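Local structure of nucleoside diphosphate kinase (Encephalitozoon cuniculi, 3MPD) at residues I12-I17 against M69-V74; R24-F29 against L75-V80; V48-Y53 against E64-M69; K90-T95 against N116-S121. The protein probably makes nucleoside triphosphates by passing the gamma phosphate of ATP to nucleoside diphosphates, in a ping-pong reaction through a phosphohistidine intermediate. All blocks are in the same frame, centred on the assembly; numbering follows the deposited sequence. Where two conformers were deposited one is given.

Interaction 1 (I12-I17 against M69-V74); sequences IKPDAI and MMSGMV
The ring of Pro14 lies across the turn that carries the chain from helix 62-69 into strand 74-80, and each of its methylenes meets a different part of it. Here, in the ferredoxin-like fold of nucleoside diphosphate kinases, strand 7-12 gives way to helix 14-18; Lys13 is the N-cap, and proline suits the first helical turn, where no backbone N-H is called for. Pro14 CB sits 3.6 Å from Ser71 OG, Pro14 CG 3.6 Å from Gly72 O, and Pro14 CD 3.7 Å from Val74 CG1. Met69, folded back by its bent chi2 and chi3, also brings its sulfur to this ring and lays it against the extended Lys13 chain, which it meets at about a right angle (Met69 SD to Lys13 CD, 3.7 Å). The methylenes of Lys13 thus have apolar company, while its NZ is hydrogen-bonded to Asn116; both residues probably bind ATP, as in relatives. Glycine suits position 72, since its extended angles (phi 167°, psi 179°) would press a side chain against the preceding carbonyl. On the solvent side, two waters bridge the Asp15 carboxylate to Ser71 OG. A third donates to Pro14 O at 2.8 Å and to Met73 O at 2.7 Å. The same Met73 O also receives the CA-H of Pro14, with 3.4 Å from Pro14 CA to Met73 O and 151° at the hydrogen.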
loop_
_atom_site.group_PDB
_atom_site.type_symbol
_atom_site.label_atom_id
_atom_site.label_comp_id
_atom_site.label_asym_id
_atom_site.label_seq_id
_atom_site.Cartn_x
_atom_site.Cartn_y
_atom_site.Cartn_z
ATOM N N ILE A 12 1.517 6.261 -7.244
ATOM C CA ILE A 12 0.147 6.621 -7.610
ATOM C C ILE A 12 -0.025 8.124 -7.401
ATOM O O ILE A 12 0.192 8.624 -6.276
ATOM C CB ILE A 12 -0.911 5.847 -6.797
ATOM C CG1 ILE A 12 -0.677 4.337 -6.927
ATOM C CG2 ILE A 12 -2.371 6.291 -7.204
ATOM C CD1 ILE A 12 -1.744 3.474 -6.187
ATOM N N LYS A 13 -0.429 8.818 -8.472
ATOM C CA LYS A 13 -0.491 10.297 -8.485
ATOM C C LYS A 13 -1.713 10.767 -7.701
ATOM O O LYS A 13 -2.680 9.998 -7.555
ATOM C CB LYS A 13 -0.530 10.807 -9.943
ATOM C CG LYS A 13 0.730 10.416 -10.736
ATOM C CD LYS A 13 0.880 11.223 -12.023
ATOM C CE LYS A 13 2.282 10.988 -12.604
ATOM N NZ LYS A 13 2.299 11.488 -14.009
ATOM N N PRO A 14 -1.692 12.021 -7.209
ATOM C CA PRO A 14 -2.681 12.471 -6.217
ATOM C C PRO A 14 -4.137 12.285 -6.640
ATOM O O PRO A 14 -4.957 11.909 -5.825
ATOM C CB PRO A 14 -2.369 13.983 -6.065
ATOM C CG PRO A 14 -0.935 14.113 -6.446
ATOM C CD PRO A 14 -0.734 13.108 -7.557
ATOM N N ASP A 15 -4.454 12.570 -7.905
ATOM C CA ASP A 15 -5.815 12.434 -8.386
ATOM C C ASP A 15 -6.332 10.995 -8.455
ATOM O O ASP A 15 -7.533 10.764 -8.264
ATOM C CB ASP A 15 -6.002 13.154 -9.729
ATOM C CG ASP A 15 -5.803 14.649 -9.600
ATOM O OD1 ASP A 15 -6.460 15.266 -8.730
ATOM O OD2 ASP A 15 -4.971 15.206 -10.340
ATOM N N ALA A 16 -5.432 10.049 -8.681
ATOM C CA ALA A 16 -5.818 8.647 -8.728
ATOM C C ALA A 16 -6.149 8.153 -7.326
ATOM O O ALA A 16 -7.023 7.300 -7.164
ATOM C CB ALA A 16 -4.705 7.788 -9.366
ATOM N N ILE A 17 -5.500 8.720 -6.306
ATOM C CA ILE A 17 -5.876 8.416 -4.917
ATOM C C ILE A 17 -7.328 8.847 -4.677
ATOM O O ILE A 17 -8.151 8.094 -4.130
ATOM C CB ILE A 17 -4.960 9.180 -3.886
ATOM C CG1 ILE A 17 -3.473 8.801 -4.039
ATOM C CG2 ILE A 17 -5.437 8.930 -2.470
ATOM C CD1 ILE A 17 -3.187 7.338 -3.829
ATOM N N MET A 69 1.449 17.677 -9.190
ATOM C CA MET A 69 1.909 16.575 -8.347
ATOM C C MET A 69 1.889 16.980 -6.874
ATOM O O MET A 69 2.090 16.141 -6.008
ATOM C CB MET A 69 3.293 16.075 -8.776
ATOM C CG MET A 69 3.257 15.182 -10.012
ATOM S SD MET A 69 2.404 13.635 -9.657
ATOM C CE MET A 69 3.570 12.867 -8.549
ATOM N N MET A 70 1.619 18.255 -6.596
ATOM C CA MET A 70 1.587 18.747 -5.216
ATOM C C MET A 70 0.183 18.842 -4.594
ATOM O O MET A 70 0.051 19.241 -3.426
ATOM C CB MET A 70 2.289 20.101 -5.123
ATOM C CG MET A 70 3.727 20.030 -4.639
ATOM S SD MET A 70 4.554 21.480 -5.255
ATOM C CE MET A 70 3.901 22.787 -4.197
ATOM N N SER A 71 -0.841 18.457 -5.354
ATOM C CA SER A 71 -2.247 18.694 -5.002
ATOM C C SER A 71 -2.795 17.700 -3.973
ATOM O O SER A 71 -3.979 17.754 -3.604
ATOM C CB SER A 71 -3.131 18.695 -6.265
ATOM O OG SER A 71 -3.241 17.384 -6.858
ATOM N N GLY A 72 -1.949 16.785 -3.514
ATOM C CA GLY A 72 -2.394 15.815 -2.530
ATOM C C GLY A 72 -1.456 14.650 -2.322
ATOM O O GLY A 72 -0.397 14.560 -2.953
ATOM N N MET A 73 -1.864 13.773 -1.407
ATOM C CA MET A 73 -1.097 12.600 -1.020
ATOM C C MET A 73 -0.874 11.688 -2.223
ATOM O O MET A 73 -1.788 11.514 -3.065
ATOM C CB MET A 73 -1.873 11.856 0.059
ATOM C CG MET A 73 -1.085 10.865 0.897
ATOM S SD MET A 73 -2.274 9.950 1.892
ATOM C CE MET A 73 -2.733 8.637 0.761
ATOM N N VAL A 74 0.336 11.124 -2.306
ATOM C CA VAL A 74 0.668 10.106 -3.298
ATOM C C VAL A 74 0.946 8.826 -2.528
ATOM O O VAL A 74 1.272 8.891 -1.342
ATOM C CB VAL A 74 1.929 10.472 -4.179
ATOM C CG1 VAL A 74 1.663 11.705 -5.052
ATOM C CG2 VAL A 74 3.180 10.692 -3.342
HETATM O O HOH W 1 -4.287 12.632 -3.187
HETATM O O HOH W 2 -3.303 17.141 -9.474
HETATM O O HOH W 3 -5.468 16.146 -6.334
#

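Interaction 2 (R24-F29 against L75-V80); sequences RIIQRF and LAMVWV
Aromatic contact leads here: the CB methylene of Phe29 stands over one face of the Trp79 indole, 3.5 Å from the centroid of its six-membered ring and only 2° off the ring normal, a nearly ideal CH-pi interaction. With CG beside its own backbone N, Phe29 sends its ring toward the five-membered ring of Trp79; the centroids are 4.9 Å apart and the planes oblique at 34°. The apolar contacts belong to Ile26. Its CG2 comes to the edge of the same indole, in the ring plane, 4.0 Å from Trp79 CZ2, while its other branch reaches toward the neighbouring strand residues, CD1 ending 4.3 Å from Leu75 CD2. Helix 22-32 thereby packs on one face of the antiparallel sheet of the ferredoxin-like fold, segment 24-29 running nearly parallel, at 18°, to segment 75-80; every second residue of the strand, Leu75, Met77 and Trp79, points to the helix, and large apolar side chains fill the 11.4 Å between the segment axes. Sulfur contributes twice. Met77 SD lies 4.2 Å from Ile26 CG1 and weakly accepts the indole N-H, with 3.6 Å from Trp79 NE1 to Met77 SD, giving the buried polar group of Trp79 a partner. At the dimer interface Ile26 packs on Ile26 of the second subunit, and Leu75 on Ser39 of that subunit.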
loop_
_atom_site.group_PDB
_atom_site.type_symbol
_atom_site.label_atom_id
_atom_site.label_comp_id
_atom_site.label_asym_id
_atom_site.label_seq_id
_atom_site.Cartn_x
_atom_site.Cartn_y
_atom_site.Cartn_z
ATOM N N ARG A 24 -7.231 -1.222 -7.586
ATOM C CA ARG A 24 -7.209 -1.587 -9.005
ATOM C C ARG A 24 -5.804 -1.491 -9.609
ATOM O O ARG A 24 -5.426 -2.264 -10.481
ATOM C CB ARG A 24 -8.212 -0.717 -9.801
ATOM C CG ARG A 24 -9.647 -1.320 -9.709
ATOM C CD ARG A 24 -10.737 -0.355 -10.195
ATOM N NE ARG A 24 -11.004 0.743 -9.254
ATOM C CZ ARG A 24 -11.956 1.680 -9.438
ATOM N NH1 ARG A 24 -12.732 1.654 -10.533
ATOM N NH2 ARG A 24 -12.146 2.643 -8.533
ATOM N N ILE A 25 -5.060 -0.494 -9.181
ATOM C CA ILE A 25 -3.677 -0.317 -9.631
ATOM C C ILE A 25 -2.766 -1.418 -9.012
ATOM O O ILE A 25 -1.996 -2.059 -9.704
ATOM C CB ILE A 25 -3.194 1.090 -9.239
ATOM C CG1 ILE A 25 -3.823 2.153 -10.178
ATOM C CG2 ILE A 25 -1.657 1.163 -9.231
ATOM C CD1 ILE A 25 -3.775 3.586 -9.576
ATOM N N ILE A 26 -2.858 -1.632 -7.721
ATOM C CA ILE A 26 -2.007 -2.630 -7.078
ATOM C C ILE A 26 -2.287 -4.034 -7.637
ATOM O O ILE A 26 -1.363 -4.846 -7.789
ATOM C CB ILE A 26 -2.180 -2.570 -5.544
ATOM C CG1 ILE A 26 -1.553 -1.241 -5.017
ATOM C CG2 ILE A 26 -1.538 -3.826 -4.870
ATOM C CD1 ILE A 26 -1.690 -1.070 -3.484
ATOM N N GLN A 27 -3.552 -4.331 -7.925
ATOM C CA GLN A 27 -3.902 -5.618 -8.546
ATOM C C GLN A 27 -3.065 -5.911 -9.797
ATOM O O GLN A 27 -2.649 -7.065 -9.993
ATOM C CB GLN A 27 -5.400 -5.672 -8.918
ATOM C CG GLN A 27 -5.884 -7.013 -9.502
ATOM C CD GLN A 27 -7.393 -6.955 -9.981
ATOM O OE1 GLN A 27 -8.183 -6.150 -9.512
ATOM N NE2 GLN A 27 -7.740 -7.794 -10.911
ATOM N N ARG A 28 -2.840 -4.900 -10.649
ATOM C CA ARG A 28 -2.110 -5.140 -11.915
ATOM C C ARG A 28 -0.692 -5.649 -11.622
ATOM O O ARG A 28 -0.207 -6.559 -12.289
ATOM C CB ARG A 28 -2.016 -3.906 -12.818
ATOM C CG ARG A 28 -3.322 -3.112 -13.030
ATOM C CD ARG A 28 -4.309 -3.941 -13.809
ATOM N NE ARG A 28 -5.537 -3.193 -14.145
ATOM C CZ ARG A 28 -5.765 -2.508 -15.268
ATOM N NH1 ARG A 28 -4.836 -2.391 -16.202
ATOM N NH2 ARG A 28 -6.961 -1.963 -15.461
ATOM N N PHE A 29 -0.042 -5.039 -10.634
ATOM C CA PHE A 29 1.333 -5.388 -10.284
ATOM C C PHE A 29 1.430 -6.723 -9.550
ATOM O O PHE A 29 2.353 -7.537 -9.787
ATOM C CB PHE A 29 1.968 -4.262 -9.455
ATOM C CG PHE A 29 2.272 -3.056 -10.273
ATOM C CD1 PHE A 29 3.549 -2.867 -10.778
ATOM C CD2 PHE A 29 1.276 -2.122 -10.580
ATOM C CE1 PHE A 29 3.830 -1.768 -11.583
ATOM C CE2 PHE A 29 1.571 -1.002 -11.407
ATOM C CZ PHE A 29 2.845 -0.856 -11.898
ATOM N N LEU A 75 0.802 7.673 -3.190
ATOM C CA LEU A 75 1.291 6.394 -2.648
ATOM C C LEU A 75 2.543 5.930 -3.392
ATOM O O LEU A 75 2.471 5.499 -4.559
ATOM C CB LEU A 75 0.195 5.307 -2.656
ATOM C CG LEU A 75 0.546 3.929 -2.051
ATOM C CD1 LEU A 75 0.891 4.055 -0.557
ATOM C CD2 LEU A 75 -0.602 2.931 -2.249
ATOM N N ALA A 76 3.679 6.038 -2.717
ATOM C CA ALA A 76 4.972 5.685 -3.284
ATOM C C ALA A 76 5.331 4.240 -2.929
ATOM O O ALA A 76 5.252 3.853 -1.755
ATOM C CB ALA A 76 6.044 6.632 -2.766
ATOM N N MET A 77 5.752 3.467 -3.932
ATOM C CA MET A 77 6.040 2.035 -3.747
ATOM C C MET A 77 7.295 1.600 -4.459
ATOM O O MET A 77 7.681 2.184 -5.476
ATOM C CB MET A 77 4.879 1.168 -4.336
ATOM C CG MET A 77 3.583 1.284 -3.568
ATOM S SD MET A 77 2.101 0.659 -4.419
ATOM C CE MET A 77 1.788 1.938 -5.611
ATOM N N VAL A 78 7.867 0.512 -3.965
ATOM C CA VAL A 78 8.903 -0.202 -4.683
ATOM C C VAL A 78 8.397 -1.610 -4.969
ATOM O O VAL A 78 7.897 -2.297 -4.080
ATOM C CB VAL A 78 10.233 -0.274 -3.884
ATOM C CG1 VAL A 78 11.343 -0.972 -4.710
ATOM C CG2 VAL A 78 10.674 1.122 -3.454
ATOM N N TRP A 79 8.520 -2.018 -6.228
ATOM C CA TRP A 79 8.127 -3.348 -6.664
ATOM C C TRP A 79 9.360 -4.032 -7.242
ATOM O O TRP A 79 10.108 -3.421 -8.005
ATOM C CB TRP A 79 7.003 -3.262 -7.712
ATOM C CG TRP A 79 5.670 -2.895 -7.143
ATOM C CD1 TRP A 79 5.195 -1.623 -6.897
ATOM C CD2 TRP A 79 4.618 -3.800 -6.730
ATOM N NE1 TRP A 79 3.907 -1.691 -6.381
ATOM C CE2 TRP A 79 3.531 -3.004 -6.272
ATOM C CE3 TRP A 79 4.493 -5.194 -6.702
ATOM C CZ2 TRP A 79 2.344 -3.558 -5.788
ATOM C CZ3 TRP A 79 3.312 -5.744 -6.231
ATOM C CH2 TRP A 79 2.251 -4.923 -5.764
ATOM N N VAL A 80 9.573 -5.293 -6.858
ATOM C CA VAL A 80 10.793 -6.025 -7.220
ATOM C C VAL A 80 10.441 -7.275 -8.014
ATOM O O VAL A 80 9.406 -7.914 -7.759
ATOM C CB VAL A 80 11.563 -6.438 -5.935
ATOM C CG1 VAL A 80 12.788 -7.324 -6.246
ATOM C CG2 VAL A 80 11.996 -5.195 -5.169
#

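Interaction 3 (V48-Y53 against E64-M69); sequences VLETHY and EMVEDM
Leu49 forks over the CB of Met69, its CD2 at 3.6 Å and its CD1 at 3.7 Å from Met69 CB. The same Leu49 CD1 touches the backbone one turn back, 3.6 Å from Val66 O, and Leu49 CB rests 3.9 Å from Val66 CG1. A branched leucine tip suits this place, since one side chain fills the angle between two successive turns of helix 62-69, while the short valine fits where the backbones come nearest, with 6.3 Å from Leu49 CA to Val66 CA. Farther along, Tyr53 crosses Met69 at about a right angle, with its CE2 4.1 Å from Met69 CG. The tyrosine is backed from its own side by His52, whose CD2 lies 3.2 Å above the centre of the phenol ring. His52 is held in turn by the indole N-H of Trp134, which donates to His52 ND1, and meets the probable catalytic His119 edge-to-face. Between the helices, the side chain of Glu67 forms a salt bridge with Arg46. The two short helices, whose segments cross at 125° with axes 10.0 Å apart, form the helical hairpin that flanks the nucleotide cleft in this family; Leu49 and His52 rest against helix 124-134, and Tyr53 borders Lys13, just after strand 7-12.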
loop_
_atom_site.group_PDB
_atom_site.type_symbol
_atom_site.label_atom_id
_atom_site.label_comp_id
_atom_site.label_asym_id
_atom_site.label_seq_id
_atom_site.Cartn_x
_atom_site.Cartn_y
_atom_site.Cartn_z
ATOM N N VAL A 48 11.573 18.070 -3.760
ATOM C CA VAL A 48 11.652 16.677 -4.185
ATOM C C VAL A 48 11.089 16.447 -5.607
ATOM O O VAL A 48 11.706 15.743 -6.402
ATOM C CB VAL A 48 11.031 15.697 -3.152
ATOM C CG1 VAL A 48 9.570 15.982 -2.922
ATOM C CG2 VAL A 48 11.193 14.243 -3.609
ATOM N N LEU A 49 9.949 17.060 -5.929
ATOM C CA LEU A 49 9.356 16.932 -7.275
ATOM C C LEU A 49 10.265 17.470 -8.382
ATOM O O LEU A 49 10.411 16.843 -9.438
ATOM C CB LEU A 49 7.988 17.609 -7.338
ATOM C CG LEU A 49 6.883 16.849 -6.604
ATOM C CD1 LEU A 49 5.661 17.713 -6.494
ATOM C CD2 LEU A 49 6.563 15.516 -7.282
ATOM N N GLU A 50 10.891 18.620 -8.115
ATOM C CA GLU A 50 11.849 19.251 -9.032
ATOM C C GLU A 50 13.080 18.370 -9.288
ATOM O O GLU A 50 13.614 18.342 -10.395
ATOM C CB GLU A 50 12.247 20.655 -8.503
ATOM C CG GLU A 50 11.050 21.623 -8.526
ATOM C CD GLU A 50 11.298 23.006 -7.918
ATOM O OE1 GLU A 50 12.359 23.250 -7.295
ATOM O OE2 GLU A 50 10.395 23.859 -8.073
ATOM N N THR A 51 13.520 17.647 -8.262
ATOM C CA THR A 51 14.602 16.667 -8.412
ATOM C C THR A 51 14.120 15.444 -9.201
ATOM O O THR A 51 14.773 15.020 -10.151
ATOM C CB THR A 51 15.128 16.207 -7.048
ATOM O OG1 THR A 51 15.465 17.358 -6.278
ATOM C CG2 THR A 51 16.357 15.293 -7.201
ATOM N N HIS A 52 12.986 14.878 -8.784
ATOM C CA HIS A 52 12.347 13.747 -9.495
ATOM C C HIS A 52 12.194 14.028 -10.993
ATOM O O HIS A 52 12.517 13.177 -11.825
ATOM C CB HIS A 52 10.986 13.407 -8.870
ATOM C CG HIS A 52 10.297 12.235 -9.513
ATOM N ND1 HIS A 52 10.353 10.956 -8.996
ATOM C CD2 HIS A 52 9.535 12.154 -10.630
ATOM C CE1 HIS A 52 9.655 10.140 -9.768
ATOM N NE2 HIS A 52 9.154 10.841 -10.770
ATOM N N TYR A 53 11.730 15.229 -11.326
ATOM C CA TYR A 53 11.483 15.597 -12.722
ATOM C C TYR A 53 12.536 16.549 -13.323
ATOM O O TYR A 53 12.210 17.310 -14.243
ATOM C CB TYR A 53 10.058 16.177 -12.887
ATOM C CG TYR A 53 8.932 15.160 -12.692
ATOM C CD1 TYR A 53 8.733 14.100 -13.604
ATOM C CD2 TYR A 53 8.069 15.247 -11.589
ATOM C CE1 TYR A 53 7.687 13.149 -13.428
ATOM C CE2 TYR A 53 7.018 14.302 -11.403
ATOM C CZ TYR A 53 6.838 13.266 -12.324
ATOM O OH TYR A 53 5.822 12.344 -12.114
ATOM N N GLU A 64 3.587 23.984 -13.893
ATOM C CA GLU A 64 2.260 23.389 -13.815
ATOM C C GLU A 64 2.365 21.871 -13.554
ATOM O O GLU A 64 1.661 21.377 -12.698
ATOM C CB GLU A 64 1.439 23.662 -15.080
ATOM C CG GLU A 64 0.906 25.106 -15.254
ATOM C CD GLU A 64 1.950 26.117 -15.744
ATOM O OE1 GLU A 64 3.142 25.768 -15.908
ATOM O OE2 GLU A 64 1.567 27.289 -15.968
ATOM N N MET A 65 3.259 21.158 -14.256
ATOM C CA MET A 65 3.422 19.700 -14.058
ATOM C C MET A 65 3.820 19.420 -12.598
ATOM O O MET A 65 3.302 18.504 -11.975
ATOM C CB MET A 65 4.452 19.073 -15.030
ATOM C CG MET A 65 4.181 19.284 -16.533
ATOM S SD MET A 65 5.110 18.226 -17.728
ATOM C CE MET A 65 6.649 19.104 -18.058
ATOM N N VAL A 66 4.725 20.224 -12.049
ATOM C CA VAL A 66 5.105 20.074 -10.637
ATOM C C VAL A 66 3.913 20.374 -9.692
ATOM O O VAL A 66 3.666 19.641 -8.715
ATOM C CB VAL A 66 6.355 20.937 -10.281
ATOM C CG1 VAL A 66 6.602 20.970 -8.764
ATOM C CG2 VAL A 66 7.574 20.431 -11.036
ATOM N N GLU A 67 3.180 21.440 -9.999
ATOM C CA GLU A 67 2.039 21.877 -9.195
ATOM C C GLU A 67 0.986 20.788 -9.098
ATOM O O GLU A 67 0.454 20.540 -8.013
ATOM C CB GLU A 67 1.408 23.114 -9.820
ATOM C CG GLU A 67 1.161 24.280 -8.861
ATOM C CD GLU A 67 2.438 25.062 -8.541
ATOM O OE1 GLU A 67 2.617 26.202 -9.057
ATOM O OE2 GLU A 67 3.265 24.520 -7.769
ATOM N N ASP A 68 0.695 20.154 -10.237
ATOM C CA ASP A 68 -0.242 19.037 -10.313
ATOM C C ASP A 68 0.148 17.893 -9.371
ATOM O O ASP A 68 -0.726 17.200 -8.830
ATOM C CB ASP A 68 -0.340 18.486 -11.750
ATOM C CG ASP A 68 -1.150 19.392 -12.699
ATOM O OD1 ASP A 68 -1.925 20.270 -12.232
ATOM O OD2 ASP A 68 -1.005 19.209 -13.936
ATOM N N MET A 69 1.449 17.677 -9.190
ATOM C CA MET A 69 1.909 16.575 -8.347
ATOM C C MET A 69 1.889 16.980 -6.874
ATOM O O MET A 69 2.090 16.141 -6.008
ATOM C CB MET A 69 3.293 16.075 -8.776
ATOM C CG MET A 69 3.257 15.182 -10.012
ATOM S SD MET A 69 2.404 13.635 -9.657
ATOM C CE MET A 69 3.570 12.867 -8.549
#

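Interaction 4 (K90-T95 against N116-S121); sequences KLIGET and NIIHGS
Ile92, at the end of helix 84-92, and Ile118, on strand 118-120, cross obliquely with their branched bases together: Ile92 CG2 lies 3.6 Å from Ile118 CG2, and Ile92 CG1 is 3.7 Å from that same methyl. With Ile92 CG1 anti to the carbonyl carbon (chi1 -74°) and chi2 extended, CD1 reaches across to the strand backbone, 3.7 Å from Gly120 CA. Glycine suits position 120, for a side chain would point straight into this methyl. Gly93, with positive phi, ends the helix and turns the chain toward Thr95, in the region of the family's Kpn loop, with Asn116 near the other end of that region. The Asn116 amide is turned so that Thr95 O lies close to its plane, and ND2 donates to this oxygen at 3.0 Å, almost straight at 172° and directed at a lone pair in the carbonyl plane. Its OD1 accepts from Lys13 NZ, so both ends of the amide are engaged and its flip is settled. Arg106 ties the loop in further, donating to Asn116 O and Ile118 O. Thr95, Asn116, Arg106 and Lys13 all probably contact ATP. On the other side of the strand, His119 NE2 is hydrogen-bonded to Glu130, which would favour a proton on NE2 and leave ND1 as the nucleophile, consistent with a pros-phosphohistidine intermediate.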
loop_
_atom_site.group_PDB
_atom_site.type_symbol
_atom_site.label_atom_id
_atom_site.label_comp_id
_atom_site.label_asym_id
_atom_site.label_seq_id
_atom_site.Cartn_x
_atom_site.Cartn_y
_atom_site.Cartn_z
ATOM N N LYS A 90 5.133 -1.421 -19.165
ATOM C CA LYS A 90 4.124 -2.069 -20.027
ATOM C C LYS A 90 2.741 -2.103 -19.363
ATOM O O LYS A 90 1.718 -1.905 -20.032
ATOM C CB LYS A 90 4.539 -3.486 -20.402
ATOM C CG LYS A 90 3.533 -4.190 -21.319
ATOM C CD LYS A 90 4.256 -5.121 -22.248
ATOM C CE LYS A 90 3.340 -5.501 -23.417
ATOM N NZ LYS A 90 3.920 -6.556 -24.268
ATOM N N LEU A 91 2.702 -2.380 -18.068
ATOM C CA LEU A 91 1.417 -2.379 -17.347
ATOM C C LEU A 91 0.750 -0.982 -17.293
ATOM O O LEU A 91 -0.496 -0.864 -17.240
ATOM C CB LEU A 91 1.632 -2.841 -15.923
ATOM C CG LEU A 91 2.080 -4.280 -15.629
ATOM C CD1 LEU A 91 2.305 -4.391 -14.095
ATOM C CD2 LEU A 91 1.062 -5.305 -16.092
ATOM N N ILE A 92 1.590 0.049 -17.260
ATOM C CA ILE A 92 1.146 1.426 -17.116
ATOM C C ILE A 92 0.633 1.996 -18.439
ATOM O O ILE A 92 -0.439 2.617 -18.465
ATOM C CB ILE A 92 2.258 2.296 -16.495
ATOM C CG1 ILE A 92 2.378 1.958 -14.992
ATOM C CG2 ILE A 92 1.968 3.830 -16.701
ATOM C CD1 ILE A 92 3.732 2.467 -14.330
ATOM N N GLY A 93 1.363 1.782 -19.541
ATOM C CA GLY A 93 0.911 2.294 -20.840
ATOM C C GLY A 93 1.579 3.630 -21.147
ATOM O O GLY A 93 2.217 4.237 -20.272
ATOM N N GLU A 94 1.440 4.063 -22.392
ATOM C CA GLU A 94 1.967 5.348 -22.916
ATOM C C GLU A 94 1.655 6.581 -22.075
ATOM O O GLU A 94 0.594 6.686 -21.475
ATOM C CB GLU A 94 1.419 5.595 -24.335
ATOM C CG GLU A 94 2.476 5.375 -25.403
ATOM C CD GLU A 94 2.708 3.910 -25.700
ATOM O OE1 GLU A 94 3.789 3.580 -26.237
ATOM O OE2 GLU A 94 1.810 3.083 -25.395
ATOM N N THR A 95 2.577 7.534 -22.082
ATOM C CA THR A 95 2.399 8.767 -21.359
ATOM C C THR A 95 0.986 9.360 -21.558
ATOM O O THR A 95 0.312 9.682 -20.587
ATOM C CB THR A 95 3.459 9.784 -21.803
ATOM O OG1 THR A 95 4.747 9.261 -21.453
ATOM C CG2 THR A 95 3.240 11.145 -21.118
ATOM N N ASN A 116 -2.358 11.294 -15.553
ATOM C CA ASN A 116 -2.253 9.985 -16.169
ATOM C C ASN A 116 -1.953 8.910 -15.102
ATOM O O ASN A 116 -1.239 7.985 -15.382
ATOM C CB ASN A 116 -1.231 10.001 -17.297
ATOM C CG ASN A 116 0.185 10.284 -16.818
ATOM O OD1 ASN A 116 0.438 10.588 -15.641
ATOM N ND2 ASN A 116 1.127 10.160 -17.741
ATOM N N ILE A 117 -2.484 9.114 -13.891
ATOM C CA ILE A 117 -2.778 8.059 -12.872
ATOM C C ILE A 117 -1.591 7.679 -11.979
ATOM O O ILE A 117 -1.760 7.422 -10.778
ATOM C CB ILE A 117 -3.348 6.745 -13.504
ATOM C CG1 ILE A 117 -4.524 7.029 -14.461
ATOM C CG2 ILE A 117 -3.732 5.722 -12.414
ATOM C CD1 ILE A 117 -5.715 7.775 -13.783
ATOM N N ILE A 118 -0.410 7.557 -12.590
ATOM C CA ILE A 118 0.675 6.800 -11.989
ATOM C C ILE A 118 1.994 7.193 -12.658
ATOM O O ILE A 118 2.028 7.625 -13.834
ATOM C CB ILE A 118 0.404 5.232 -12.145
ATOM C CG1 ILE A 118 1.366 4.375 -11.325
ATOM C CG2 ILE A 118 0.386 4.803 -13.626
ATOM C CD1 ILE A 118 0.967 2.825 -11.408
ATOM N N HIS A 119 3.078 7.093 -11.898
ATOM C CA HIS A 119 4.406 7.199 -12.450
ATOM C C HIS A 119 5.094 5.855 -12.295
ATOM O O HIS A 119 5.005 5.254 -11.220
ATOM C CB HIS A 119 5.211 8.214 -11.635
ATOM C CG HIS A 119 6.681 8.094 -11.855
ATOM N ND1 HIS A 119 7.325 8.706 -12.911
ATOM C CD2 HIS A 119 7.632 7.405 -11.178
ATOM C CE1 HIS A 119 8.609 8.401 -12.875
ATOM N NE2 HIS A 119 8.822 7.621 -11.827
ATOM N N GLY A 120 5.817 5.385 -13.319
ATOM C CA GLY A 120 6.723 4.245 -13.113
ATOM C C GLY A 120 8.082 4.589 -13.685
ATOM O O GLY A 120 8.150 5.275 -14.706
ATOM N N SER A 121 9.167 4.126 -13.050
ATOM C CA SER A 121 10.517 4.424 -13.564
ATOM C C SER A 121 10.687 4.033 -15.039
ATOM O O SER A 121 10.120 3.053 -15.486
ATOM C CB SER A 121 11.597 3.713 -12.732
ATOM O OG SER A 121 11.435 3.981 -11.357
#

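Overall arrangement
From the N terminus, the end of strand 7-12 and helix 14-18 meet the turn at 69-74, so interaction 1 closes a long loop. Interaction 2 crosses it: helix 22-32 starts within that loop but packs against strand 74-80, just beyond its closing end. Both loops enclose interaction 3, the hairpin of helices 46-52 and 62-69, which shares Met69 with interaction 1. Interaction 4 follows in series, joining helix 84-92 to the edge strand 118-120. It reaches interaction 1 through Lys13 and Asn116, interaction 2 through Ile25 and Ile118, and interaction 3 where His52 meets His119. Interactions 1, 3 and 4 thus border the probable active site, whereas interaction 2 builds the core near the second subunit.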